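Local coordinates for ribulose bisphosphate carboxylase (Pyrococcus horikoshii, PDB 2D69), which probably adds carbon dioxide and water to ribulose 1,5-bisphosphate, yielding two molecules of 3-phosphoglycerate, as part of an archaeal AMP degradation pathway, at residues 9-14 with 52-57; 28-33 with 116-121; 128-133 with 338-343; 201-206 with 223-228. One frame throughout, in Å; residues are numbered along the deposited sequence.

Contact 1 (9-14 with 52-57)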
# COMPACT_ATOMS: atom_id res chain seq x y z
N GLU A 9 -34.19 27.17 -31.50
CA GLU A 9 -33.60 26.09 -32.26
C GLU A 9 -34.73 25.11 -32.48
O GLU A 9 -35.53 24.88 -31.57
CB GLU A 9 -32.44 25.48 -31.49
CG GLU A 9 -31.73 24.37 -32.23
CD GLU A 9 -30.95 24.87 -33.42
OE1 GLU A 9 -31.59 25.20 -34.44
OE2 GLU A 9 -29.70 24.93 -33.34
N TRP A 10 -34.85 24.60 -33.70
CA TRP A 10 -35.99 23.76 -34.07
C TRP A 10 -35.52 22.55 -34.88
O TRP A 10 -34.41 22.55 -35.42
CB TRP A 10 -37.04 24.58 -34.83
CG TRP A 10 -36.60 25.06 -36.18
CD1 TRP A 10 -37.01 24.57 -37.39
CD2 TRP A 10 -35.65 26.10 -36.49
NE1 TRP A 10 -36.39 25.24 -38.43
CE2 TRP A 10 -35.55 26.19 -37.90
CE3 TRP A 10 -34.89 26.99 -35.71
CZ2 TRP A 10 -34.71 27.11 -38.55
CZ3 TRP A 10 -34.05 27.90 -36.36
CH2 TRP A 10 -33.97 27.95 -37.77
N TYR A 11 -36.37 21.53 -34.98
CA TYR A 11 -35.95 20.23 -35.53
C TYR A 11 -35.42 20.33 -36.98
O TYR A 11 -34.41 19.75 -37.31
CB TYR A 11 -37.08 19.19 -35.41
CG TYR A 11 -37.56 18.98 -33.99
CD1 TYR A 11 -38.89 19.20 -33.65
CD2 TYR A 11 -36.67 18.61 -32.98
CE1 TYR A 11 -39.35 19.01 -32.33
CE2 TYR A 11 -37.12 18.42 -31.65
CZ TYR A 11 -38.46 18.64 -31.34
OH TYR A 11 -38.94 18.48 -30.05
N LEU A 12 -36.06 21.12 -37.81
CA LEU A 12 -35.71 21.17 -39.23
C LEU A 12 -34.37 21.89 -39.43
O LEU A 12 -33.72 21.75 -40.49
CB LEU A 12 -36.82 21.87 -40.03
CG LEU A 12 -38.22 21.24 -40.15
CD1 LEU A 12 -39.19 22.14 -40.94
CD2 LEU A 12 -38.15 19.89 -40.80
N ASP A 13 -33.91 22.63 -38.42
CA ASP A 13 -32.62 23.28 -38.52
C ASP A 13 -31.47 22.29 -38.50
O ASP A 13 -30.36 22.59 -38.92
CB ASP A 13 -32.43 24.28 -37.41
CG ASP A 13 -31.31 25.26 -37.72
OD1 ASP A 13 -30.58 25.64 -36.78
OD2 ASP A 13 -31.08 25.69 -38.88
N PHE A 14 -31.77 21.09 -38.01
CA PHE A 14 -30.82 19.99 -38.02
C PHE A 14 -30.76 19.21 -39.35
O PHE A 14 -29.94 18.30 -39.51
CB PHE A 14 -31.16 19.07 -36.86
CG PHE A 14 -30.91 19.68 -35.52
CD1 PHE A 14 -29.75 19.41 -34.83
CD2 PHE A 14 -31.85 20.46 -34.92
CE1 PHE A 14 -29.55 19.93 -33.58
CE2 PHE A 14 -31.63 21.01 -33.70
CZ PHE A 14 -30.48 20.76 -33.03
N ILE A 52 -27.57 18.57 -29.53
CA ILE A 52 -27.74 19.69 -28.60
C ILE A 52 -29.18 19.91 -28.18
O ILE A 52 -29.47 20.74 -27.31
CB ILE A 52 -27.18 21.01 -29.20
CG1 ILE A 52 -27.89 21.45 -30.48
CG2 ILE A 52 -25.73 20.92 -29.52
CD1 ILE A 52 -27.67 22.90 -30.83
N GLY A 53 -30.13 19.27 -28.87
CA GLY A 53 -31.52 19.38 -28.47
C GLY A 53 -32.07 20.63 -29.09
O GLY A 53 -31.38 21.30 -29.84
N THR A 54 -33.33 20.92 -28.80
CA THR A 54 -33.97 22.18 -29.21
C THR A 54 -34.45 22.91 -27.98
O THR A 54 -34.53 22.34 -26.88
CB THR A 54 -35.19 22.00 -30.11
OG1 THR A 54 -36.14 21.18 -29.45
CG2 THR A 54 -34.90 21.25 -31.41
N TRP A 55 -34.77 24.18 -28.18
CA TRP A 55 -35.00 25.07 -27.06
C TRP A 55 -35.41 26.47 -27.53
O TRP A 55 -35.23 26.85 -28.68
CB TRP A 55 -33.72 25.21 -26.23
CG TRP A 55 -32.50 25.06 -27.07
CD1 TRP A 55 -31.76 23.90 -27.30
CD2 TRP A 55 -31.85 26.08 -27.80
NE1 TRP A 55 -30.71 24.17 -28.14
CE2 TRP A 55 -30.74 25.49 -28.48
CE3 TRP A 55 -32.10 27.42 -28.01
CZ2 TRP A 55 -29.91 26.21 -29.30
CZ3 TRP A 55 -31.29 28.11 -28.83
CH2 TRP A 55 -30.19 27.52 -29.45
N THR A 56 -35.93 27.18 -26.54
CA THR A 56 -36.33 28.58 -26.62
C THR A 56 -35.82 29.16 -25.31
O THR A 56 -36.18 28.68 -24.22
CB THR A 56 -37.83 28.59 -26.65
OG1 THR A 56 -38.25 27.97 -27.87
CG2 THR A 56 -38.39 29.99 -26.68
N THR A 57 -34.93 30.14 -25.40
CA THR A 57 -34.42 30.78 -24.19
C THR A 57 -33.79 32.14 -24.44
O THR A 57 -33.10 32.35 -25.44
CB THR A 57 -33.42 29.86 -23.47
OG1 THR A 57 -33.03 30.46 -22.23
CG2 THR A 57 -32.09 29.67 -24.27
O HOH W 1 -38.00 25.41 -30.20

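Contact 2 (28-33 with 116-121). With SO4 (sulfate ion), chain G.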
# COMPACT_ATOMS: atom_id res chain seq x y z
N VAL A 28 -23.91 8.33 -38.29
CA VAL A 28 -24.80 7.28 -37.84
C VAL A 28 -25.93 7.13 -38.87
O VAL A 28 -26.46 8.12 -39.37
CB VAL A 28 -25.36 7.60 -36.44
CG1 VAL A 28 -26.31 6.52 -36.01
CG2 VAL A 28 -24.23 7.80 -35.46
N GLU A 29 -26.25 5.88 -39.19
CA GLU A 29 -27.32 5.57 -40.10
C GLU A 29 -28.49 5.01 -39.30
O GLU A 29 -28.31 4.07 -38.52
CB GLU A 29 -26.86 4.58 -41.17
CG GLU A 29 -25.50 4.90 -41.78
CD GLU A 29 -25.15 4.00 -42.96
OE1 GLU A 29 -24.05 3.43 -42.97
OE2 GLU A 29 -25.98 3.88 -43.88
N TYR A 30 -29.66 5.60 -39.51
CA TYR A 30 -30.89 5.18 -38.88
C TYR A 30 -31.97 4.80 -39.91
O TYR A 30 -32.14 5.45 -40.95
CB TYR A 30 -31.46 6.31 -38.01
CG TYR A 30 -30.62 6.78 -36.82
CD1 TYR A 30 -30.71 6.12 -35.58
CD2 TYR A 30 -29.77 7.89 -36.92
CE1 TYR A 30 -29.94 6.53 -34.48
CE2 TYR A 30 -29.00 8.32 -35.82
CZ TYR A 30 -29.11 7.65 -34.60
OH TYR A 30 -28.39 8.08 -33.49
N TYR A 31 -32.73 3.77 -39.59
CA TYR A 31 -34.04 3.55 -40.23
C TYR A 31 -35.13 4.12 -39.33
O TYR A 31 -35.10 3.95 -38.13
CB TYR A 31 -34.30 2.04 -40.40
CG TYR A 31 -35.73 1.71 -40.81
CD1 TYR A 31 -36.68 1.36 -39.87
CD2 TYR A 31 -36.13 1.82 -42.12
CE1 TYR A 31 -38.03 1.09 -40.24
CE2 TYR A 31 -37.46 1.54 -42.52
CZ TYR A 31 -38.41 1.18 -41.57
OH TYR A 31 -39.72 0.92 -41.94
N PHE A 32 -36.17 4.74 -39.89
CA PHE A 32 -37.25 5.18 -39.02
C PHE A 32 -38.57 5.26 -39.77
O PHE A 32 -38.59 5.20 -40.97
CB PHE A 32 -36.91 6.55 -38.35
CG PHE A 32 -36.93 7.71 -39.30
CD1 PHE A 32 -35.78 8.06 -39.98
CD2 PHE A 32 -38.09 8.44 -39.53
CE1 PHE A 32 -35.80 9.13 -40.89
CE2 PHE A 32 -38.10 9.49 -40.44
CZ PHE A 32 -36.94 9.83 -41.11
N GLU A 33 -39.66 5.37 -39.01
CA GLU A 33 -41.00 5.62 -39.54
C GLU A 33 -41.58 6.79 -38.72
O GLU A 33 -41.61 6.69 -37.50
CB GLU A 33 -41.87 4.35 -39.39
CG GLU A 33 -41.23 3.09 -40.00
CD GLU A 33 -41.95 1.79 -39.66
OE1 GLU A 33 -42.96 1.84 -38.90
OE2 GLU A 33 -41.48 0.71 -40.14
N LYS A 116 -42.58 6.25 -34.99
CA LYS A 116 -43.28 4.99 -34.80
C LYS A 116 -42.26 3.94 -34.42
O LYS A 116 -42.52 3.09 -33.57
CB LYS A 116 -44.06 4.59 -36.07
CG LYS A 116 -45.31 3.75 -35.84
CD LYS A 116 -46.44 4.00 -36.86
CE LYS A 116 -47.40 2.77 -36.90
NZ LYS A 116 -48.77 3.06 -37.53
N ASN A 117 -41.12 3.98 -35.10
CA ASN A 117 -40.08 2.97 -34.94
C ASN A 117 -38.73 3.62 -35.26
O ASN A 117 -38.66 4.49 -36.12
CB ASN A 117 -40.30 1.83 -35.93
CG ASN A 117 -41.42 0.87 -35.49
OD1 ASN A 117 -41.35 0.26 -34.42
ND2 ASN A 117 -42.48 0.78 -36.32
N LEU A 118 -37.65 3.11 -34.67
CA LEU A 118 -36.34 3.69 -34.84
C LEU A 118 -35.30 2.58 -34.65
O LEU A 118 -35.32 1.91 -33.64
CB LEU A 118 -36.06 4.84 -33.84
CG LEU A 118 -34.62 5.40 -33.97
CD1 LEU A 118 -34.41 6.16 -35.25
CD2 LEU A 118 -34.23 6.27 -32.80
N ARG A 119 -34.43 2.42 -35.64
CA ARG A 119 -33.40 1.40 -35.58
C ARG A 119 -32.09 2.03 -35.92
O ARG A 119 -31.98 2.66 -36.96
CB ARG A 119 -33.71 0.29 -36.58
CG ARG A 119 -33.04 -1.03 -36.25
CD ARG A 119 -33.25 -2.14 -37.30
NE ARG A 119 -32.87 -3.43 -36.75
CZ ARG A 119 -32.61 -4.53 -37.46
NH1 ARG A 119 -32.60 -4.51 -38.78
NH2 ARG A 119 -32.29 -5.66 -36.83
N LEU A 120 -31.07 1.83 -35.09
CA LEU A 120 -29.76 2.29 -35.43
C LEU A 120 -29.11 1.19 -36.26
O LEU A 120 -28.92 0.11 -35.77
CB LEU A 120 -29.01 2.58 -34.14
CG LEU A 120 -27.49 2.77 -33.92
CD1 LEU A 120 -26.58 2.60 -35.08
CD2 LEU A 120 -27.25 4.07 -33.20
N LEU A 121 -28.77 1.49 -37.50
CA LEU A 121 -28.30 0.51 -38.46
C LEU A 121 -26.80 0.30 -38.45
O LEU A 121 -26.33 -0.83 -38.57
CB LEU A 121 -28.72 0.88 -39.87
CG LEU A 121 -30.19 1.07 -40.07
CD1 LEU A 121 -30.48 1.47 -41.55
CD2 LEU A 121 -30.95 -0.21 -39.66
S SO4 G . -34.77 -2.36 -42.21
O1 SO4 G . -35.88 -3.29 -42.01
O2 SO4 G . -35.29 -1.02 -42.45
O3 SO4 G . -33.91 -2.35 -41.03
O4 SO4 G . -34.04 -2.77 -43.42

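Contact 3 (128-133 with 338-343)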
# COMPACT_ATOMS: atom_id res chain seq x y z
N GLU A 128 -9.98 10.03 -35.77
CA GLU A 128 -9.64 10.68 -34.55
C GLU A 128 -10.55 10.23 -33.41
O GLU A 128 -10.20 10.45 -32.26
CB GLU A 128 -9.64 12.22 -34.68
CG GLU A 128 -8.42 12.80 -35.43
CD GLU A 128 -7.08 12.50 -34.76
OE1 GLU A 128 -6.18 11.99 -35.48
OE2 GLU A 128 -6.90 12.80 -33.54
N TYR A 129 -11.69 9.61 -33.73
CA TYR A 129 -12.49 8.88 -32.71
C TYR A 129 -11.90 7.47 -32.46
O TYR A 129 -11.67 7.05 -31.32
CB TYR A 129 -13.96 8.79 -33.15
CG TYR A 129 -14.84 8.42 -31.99
CD1 TYR A 129 -15.35 9.38 -31.13
CD2 TYR A 129 -15.08 7.09 -31.69
CE1 TYR A 129 -16.08 9.01 -30.02
CE2 TYR A 129 -15.83 6.70 -30.59
CZ TYR A 129 -16.32 7.63 -29.76
OH TYR A 129 -17.01 7.17 -28.65
N LEU A 130 -11.65 6.78 -33.54
CA LEU A 130 -11.33 5.36 -33.52
C LEU A 130 -9.96 5.14 -32.91
O LEU A 130 -9.71 4.07 -32.29
CB LEU A 130 -11.32 4.83 -34.97
CG LEU A 130 -11.15 3.32 -35.16
CD1 LEU A 130 -12.17 2.58 -34.37
CD2 LEU A 130 -11.25 2.93 -36.66
N ARG A 131 -9.08 6.12 -33.05
CA ARG A 131 -7.69 5.95 -32.59
C ARG A 131 -7.60 5.85 -31.04
O ARG A 131 -6.60 5.41 -30.50
CB ARG A 131 -6.78 7.07 -33.11
CG ARG A 131 -7.04 8.46 -32.45
CD ARG A 131 -6.17 9.57 -32.99
NE ARG A 131 -4.79 9.37 -32.60
CZ ARG A 131 -3.73 9.85 -33.24
NH1 ARG A 131 -3.88 10.60 -34.32
NH2 ARG A 131 -2.51 9.59 -32.77
N HIS A 132 -8.67 6.24 -30.33
CA HIS A 132 -8.72 6.10 -28.88
C HIS A 132 -9.36 4.78 -28.42
O HIS A 132 -9.78 4.67 -27.25
CB HIS A 132 -9.46 7.32 -28.29
CG HIS A 132 -8.87 8.61 -28.77
ND1 HIS A 132 -7.53 8.91 -28.64
CD2 HIS A 132 -9.43 9.66 -29.42
CE1 HIS A 132 -7.29 10.09 -29.17
NE2 HIS A 132 -8.43 10.57 -29.65
N PHE A 133 -9.46 3.82 -29.35
CA PHE A 133 -9.82 2.44 -29.07
C PHE A 133 -8.67 1.54 -29.55
O PHE A 133 -8.06 1.78 -30.58
CB PHE A 133 -11.09 2.07 -29.71
CG PHE A 133 -12.28 2.83 -29.13
CD1 PHE A 133 -12.56 4.08 -29.56
CD2 PHE A 133 -12.98 2.33 -28.07
CE1 PHE A 133 -13.59 4.81 -28.98
CE2 PHE A 133 -14.03 3.05 -27.50
CZ PHE A 133 -14.32 4.27 -27.96
N GLU A 338 -8.31 -0.05 -40.07
CA GLU A 338 -7.18 0.63 -39.48
C GLU A 338 -6.37 -0.31 -38.58
O GLU A 338 -6.03 -1.40 -39.00
CB GLU A 338 -7.65 1.89 -38.73
CG GLU A 338 -8.52 2.86 -39.55
CD GLU A 338 -7.77 3.68 -40.60
OE1 GLU A 338 -6.58 3.52 -40.75
OE2 GLU A 338 -8.39 4.51 -41.28
N HIS A 339 -6.06 0.13 -37.36
CA HIS A 339 -5.29 -0.67 -36.37
C HIS A 339 -6.13 -1.73 -35.60
O HIS A 339 -5.55 -2.50 -34.79
CB HIS A 339 -4.66 0.27 -35.31
CG HIS A 339 -5.68 1.12 -34.61
ND1 HIS A 339 -6.36 2.12 -35.26
CD2 HIS A 339 -6.22 1.04 -33.37
CE1 HIS A 339 -7.25 2.66 -34.44
NE2 HIS A 339 -7.19 2.03 -33.28
N ILE A 340 -7.45 -1.75 -35.79
CA ILE A 340 -8.32 -2.69 -35.09
C ILE A 340 -8.17 -4.10 -35.66
O ILE A 340 -8.48 -4.37 -36.81
CB ILE A 340 -9.73 -2.26 -35.16
CG1 ILE A 340 -9.89 -0.80 -34.67
CG2 ILE A 340 -10.61 -3.20 -34.40
CD1 ILE A 340 -9.57 -0.53 -33.24
N ARG A 341 -7.68 -5.01 -34.85
CA ARG A 341 -7.45 -6.39 -35.31
C ARG A 341 -8.77 -7.09 -35.65
O ARG A 341 -9.87 -6.69 -35.13
CB ARG A 341 -6.70 -7.15 -34.22
CG ARG A 341 -5.18 -6.93 -34.20
CD ARG A 341 -4.55 -7.52 -32.92
NE ARG A 341 -3.18 -7.12 -32.68
CZ ARG A 341 -2.76 -6.00 -32.06
NH1 ARG A 341 -3.60 -5.10 -31.54
NH2 ARG A 341 -1.47 -5.79 -31.93
N PRO A 342 -8.74 -8.05 -36.57
CA PRO A 342 -9.99 -8.78 -36.89
C PRO A 342 -10.43 -9.73 -35.75
O PRO A 342 -9.61 -10.23 -35.00
CB PRO A 342 -9.65 -9.55 -38.18
CG PRO A 342 -8.13 -9.77 -38.12
CD PRO A 342 -7.59 -8.53 -37.36
N VAL A 343 -11.72 -9.95 -35.67
CA VAL A 343 -12.43 -10.73 -34.65
C VAL A 343 -13.02 -11.99 -35.24
O VAL A 343 -13.65 -11.97 -36.31
CB VAL A 343 -13.60 -9.86 -34.10
CG1 VAL A 343 -14.56 -10.66 -33.19
CG2 VAL A 343 -13.04 -8.57 -33.41

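Contact 4 (201-206 with 223-228). With SO4 (sulfate ion), chain I.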
# COMPACT_ATOMS: atom_id res chain seq x y z
N GLU A 201 -13.08 -22.87 -7.31
CA GLU A 201 -12.89 -24.33 -7.28
C GLU A 201 -12.89 -24.89 -8.70
O GLU A 201 -12.08 -25.71 -9.04
CB GLU A 201 -13.95 -24.99 -6.41
CG GLU A 201 -13.85 -24.61 -4.93
CD GLU A 201 -14.98 -25.19 -4.06
OE1 GLU A 201 -15.16 -24.62 -2.94
OE2 GLU A 201 -15.66 -26.20 -4.48
N ARG A 202 -13.78 -24.38 -9.54
CA ARG A 202 -13.80 -24.78 -10.95
C ARG A 202 -12.49 -24.40 -11.66
O ARG A 202 -11.88 -25.26 -12.32
CB ARG A 202 -14.97 -24.14 -11.67
CG ARG A 202 -15.21 -24.76 -13.03
CD ARG A 202 -16.58 -24.45 -13.54
NE ARG A 202 -16.73 -23.13 -14.14
CZ ARG A 202 -17.47 -22.15 -13.62
NH1 ARG A 202 -18.03 -22.30 -12.43
NH2 ARG A 202 -17.67 -21.06 -14.33
N VAL A 203 -11.98 -23.17 -11.48
CA VAL A 203 -10.69 -22.83 -12.11
C VAL A 203 -9.56 -23.71 -11.67
O VAL A 203 -8.76 -24.18 -12.48
CB VAL A 203 -10.24 -21.32 -12.06
CG1 VAL A 203 -11.38 -20.37 -12.00
CG2 VAL A 203 -9.27 -21.04 -10.97
N ARG A 204 -9.42 -23.92 -10.38
CA ARG A 204 -8.34 -24.81 -9.91
C ARG A 204 -8.42 -26.16 -10.56
O ARG A 204 -7.39 -26.72 -11.03
CB ARG A 204 -8.39 -24.97 -8.41
CG ARG A 204 -8.04 -23.68 -7.68
CD ARG A 204 -8.23 -23.84 -6.19
NE ARG A 204 -8.21 -22.62 -5.44
CZ ARG A 204 -9.04 -22.34 -4.43
NH1 ARG A 204 -10.07 -23.16 -4.08
NH2 ARG A 204 -8.88 -21.19 -3.80
N LYS A 205 -9.61 -26.74 -10.61
CA LYS A 205 -9.70 -28.10 -11.15
C LYS A 205 -9.55 -28.18 -12.65
O LYS A 205 -8.80 -28.99 -13.16
CB LYS A 205 -11.00 -28.79 -10.71
CG LYS A 205 -11.23 -30.23 -11.17
CD LYS A 205 -10.21 -31.19 -10.59
CE LYS A 205 -10.51 -32.61 -11.05
NZ LYS A 205 -9.55 -33.63 -10.44
N LEU A 206 -10.26 -27.34 -13.38
CA LEU A 206 -10.38 -27.53 -14.83
C LEU A 206 -9.11 -27.25 -15.59
O LEU A 206 -8.85 -27.87 -16.62
CB LEU A 206 -11.52 -26.69 -15.39
CG LEU A 206 -12.89 -27.35 -15.42
CD1 LEU A 206 -12.94 -28.37 -16.50
CD2 LEU A 206 -13.23 -27.97 -14.03
N TYR A 223 -10.38 -22.71 -22.58
CA TYR A 223 -11.58 -22.73 -21.78
C TYR A 223 -12.19 -21.33 -21.77
O TYR A 223 -11.63 -20.42 -21.18
CB TYR A 223 -11.23 -23.16 -20.34
CG TYR A 223 -12.42 -23.35 -19.40
CD1 TYR A 223 -13.72 -23.34 -19.87
CD2 TYR A 223 -12.22 -23.53 -18.05
CE1 TYR A 223 -14.77 -23.48 -19.02
CE2 TYR A 223 -13.29 -23.70 -17.18
CZ TYR A 223 -14.54 -23.66 -17.66
OH TYR A 223 -15.60 -23.80 -16.80
N LEU A 224 -13.35 -21.21 -22.39
CA LEU A 224 -14.10 -20.00 -22.44
C LEU A 224 -14.93 -19.99 -21.20
O LEU A 224 -16.13 -20.27 -21.21
CB LEU A 224 -14.98 -19.96 -23.69
CG LEU A 224 -14.21 -20.26 -24.99
CD1 LEU A 224 -15.17 -20.35 -26.14
CD2 LEU A 224 -13.13 -19.27 -25.30
N ILE A 225 -14.28 -19.62 -20.11
CA ILE A 225 -14.84 -19.67 -18.78
C ILE A 225 -15.61 -18.42 -18.49
O ILE A 225 -15.11 -17.32 -18.70
CB ILE A 225 -13.70 -19.93 -17.76
CG1 ILE A 225 -14.28 -20.11 -16.35
CG2 ILE A 225 -12.64 -18.82 -17.77
CD1 ILE A 225 -13.36 -20.86 -15.45
N ASN A 226 -16.85 -18.59 -18.01
CA ASN A 226 -17.78 -17.48 -17.80
C ASN A 226 -17.50 -16.69 -16.50
O ASN A 226 -17.79 -17.15 -15.42
CB ASN A 226 -19.16 -18.05 -17.76
CG ASN A 226 -20.23 -17.01 -17.83
OD1 ASN A 226 -21.43 -17.35 -17.95
ND2 ASN A 226 -19.85 -15.77 -17.88
N ILE A 227 -16.93 -15.51 -16.64
CA ILE A 227 -16.58 -14.61 -15.52
C ILE A 227 -17.66 -13.55 -15.29
O ILE A 227 -17.52 -12.68 -14.46
CB ILE A 227 -15.26 -13.89 -15.76
CG1 ILE A 227 -15.32 -12.94 -16.93
CG2 ILE A 227 -14.08 -14.93 -16.07
CD1 ILE A 227 -14.17 -11.90 -16.91
N THR A 228 -18.72 -13.62 -16.06
CA THR A 228 -19.81 -12.64 -15.97
C THR A 228 -20.29 -12.52 -14.50
O THR A 228 -20.43 -13.51 -13.79
CB THR A 228 -20.96 -13.08 -16.83
OG1 THR A 228 -20.55 -13.25 -18.17
CG2 THR A 228 -22.06 -12.04 -16.89
S SO4 I . -6.76 -34.12 -13.46
O1 SO4 I . -5.87 -35.22 -13.11
O2 SO4 I . -7.50 -34.47 -14.67
O3 SO4 I . -7.66 -33.84 -12.35
O4 SO4 I . -5.94 -32.94 -13.72

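Contact 1 (9-14 with 52-57)
Glu9 lays its first methylene against the indole of Trp55, and this CH-pi contact anchors the tight side of the meeting. Glu9 CB stands 3.5 Å from the centroid of the six-membered ring, 14° off its normal. The same residue ties the backbones together, Glu9 N donating to Trp55 O at 3.0 Å, where strands 7-9 and 55-57 form a small two-stranded antiparallel sheet.

A second dense patch gathers round Phe14. Its ring turns an edge, not a face, to segment 52-57: CZ comes within 3.4 Å of Gly53 O, and the same atom lies 3.7 Å from Ile52 CG1. Thr54 completes the patch with its methyl. Thr54 CG2 lies anti to the carbonyl carbon, and this methyl reaches Tyr11 CD2 at 3.5 Å while also nearing Phe14. Helix 39-49 backs this region, with Ala47 touching Phe14 and Ser48 touching Thr54. Trp55 additionally packs on Pro161 of the second subunit, next to Lys160, the predicted proton acceptor, and Lys162, a predicted substrate ligand, of that chain.

The opposite character appears where Trp10 and Thr56 face solvent. Here a water donates to Glu9 O at 2.9 Å and has a weak, longer link to Thr56 OG1, a much looser connection than the ring contacts.

Chemically, the side chain of Glu9 does two jobs: its methylene serves the aromatic packing, and its carboxylate bends back to Asp13. With Glu9 OE1 only 2.6 Å from Asp13 OD1, one of these acids probably carries a proton.

Contact 2 (28-33 with 116-121)
Glu33 and Asn117 lie side by side across the strand pair, pointing the same way, with carboxylate and amide planes turned 88° apart. Asn117 ND2 donates to Glu33 OE1 at 2.8 Å; the acceptor lies in the amide plane, whereas the donor sits above the carboxylate, 60° out of its plane. The other oxygen faces Tyr31, whose OH donates to the anti lone pair of Glu33 OE2 at 2.5 Å, with this oxygen at the edge of the ring and in its plane. One carboxylate is thus fixed from two directions, and Arg290 adds a long, weak ion pair. A sulfate, probably from the crystallisation liquor, places O2 3.0 Å above one face of the Tyr31 ring, while Arg119 NH1 makes a weak bond to its O3.

The backbones between these groups are two antiparallel strands of the mixed sheet in the N-terminal domain, Tyr31 and Arg119 forming a hydrogen-bonded pair and Tyr30 and Leu120 a non-hydrogen-bonded one. Strand 81-88 flanks strand 26-34 on its other side, and helix 39-49 packs on the face bearing Tyr30, Phe32 and Leu118, touching all three through Ile46.

On that apolar face Leu118 CD1 meets the Tyr30 ring obliquely, 3.7 Å from Tyr30 CD1, and also approaches Phe32 CB. Phe32 has CG between the backbone N and the carbonyl carbon (chi1 71°), and its ring leads away from the neighbouring strand. Leu120 crosses Val28 at about a right angle, Leu120 CD2 lying 3.8 Å from Val28 CG1, and the same methyl reaches Tyr30 CE1 at 3.9 Å.

Contact 3 (128-133 with 338-343)
His339 reaches across to the turn at Leu130-Phe133 and donates from NE2 to Phe133 O at 2.8 Å. The acceptor lies in the imidazole plane and the donor nearly along the C=O axis, although the bend at the hydrogen is appreciable (144°). The same NE2 makes a weak, strongly bent bond to Leu130 O at 3.4 Å. That carbonyl is already engaged: it accepts Phe133 N at 3.0 Å, closing the type I beta turn. A single imidazole N-H therefore addresses both ends of the turn, with its main bond to the Phe133 carbonyl.

In the fold, this turn starts at Leu130 of the short helix 127-130, while 338-343 is the loop leading from helix 323-334 into strand 344-348 of the alpha/beta barrel. Such loops lie at the N-terminal ends of barrel strands, the side away from the catalytic groups.

Leu130 lies beside the imidazole, its CG, anti to the backbone N (chi1 -174°), 4.0 Å from His339 CE1. Of its methyls, Leu130 CD1 meets Ile340 CG1 at 4.1 Å and Leu130 CD2 meets Glu338 CG at 4.0 Å.

The charged ends find partners away from this small patch. Arg131 NH1 forms a salt bridge with Glu128 OE1 at 2.9 Å, and the guanidinium also donates to Leu90 O and Phe93 O of the third subunit. Glu338 OE1 pairs with Arg67 of the third subunit, and Arg341 with Glu201 of the fourth.

Contact 4 (201-206 with 223-228)
Tyr223 OH is gripped from two directions: Arg202 NE donates to it at 3.0 Å, and Asp187 OD1 is its second hydrogen-bond partner. The hydroxyl oxygen lies at the edge of the guanidinium and close to its plane, while guanidinium and phenol planes are 64° apart. A bend at chi3 (81°) turns Arg202 NE out of the otherwise extended chain to meet the hydroxyl. The guanidinium is held further along its rim, NH2 by a salt bridge to Asp187 OD2 and NH1 by Thr192 O and Asn197 OD1.

The rest of the contact is apolar. Leu206 CB lies 3.9 Å from Tyr223 CE2, approaching obliquely, and Val203 CG1 meets Ile225 CD1 at 4.0 Å with the side chains crossing at about a right angle. Ile225 CB in turn sits over the centre of the Tyr223 ring, 3.7 Å above its plane. Helix 199-217 is thereby seated against strand 222-224 within the beta-alpha-beta unit that begins with strand 184-186 of the TIM barrel. Lys205 NZ, apart from the contact, donates at 2.7 Å to O3 of a sulfate probably from the crystallisation liquor.

Asp187 also accepts Asn226 N, and it directly precedes Asp188 and Glu189, two of the predicted magnesium ligands. Arg202 and Tyr223 together thus fix both carboxylate oxygens of Asp187, and the arginine's positive charge probably offsets negative charge gathered beside the predicted metal site.

Contacts 1 and 2 belong to the N-terminal part of the chain, their centres about 20 Å apart and their segments alternating in sequence. From contact 2 strand 115-124 runs almost directly into helix 127-130, so contact 3, about 25 Å on between centres, lies where the chain passes to the barrel. Contact 4 is nested inside the long loop that contact 3 closes, about 30 Å away between centres and about 52 Å from contact 1. It stands nearest the predicted metal site, Asn226 being about 5 Å from Glu189 by side chains; in contact 2, Arg119 is about 10 Å from Arg279, a predicted substrate ligand. Between subunits, Arg341 of contact 3 pairs with Glu201 from contact 4 of a neighbouring subunit.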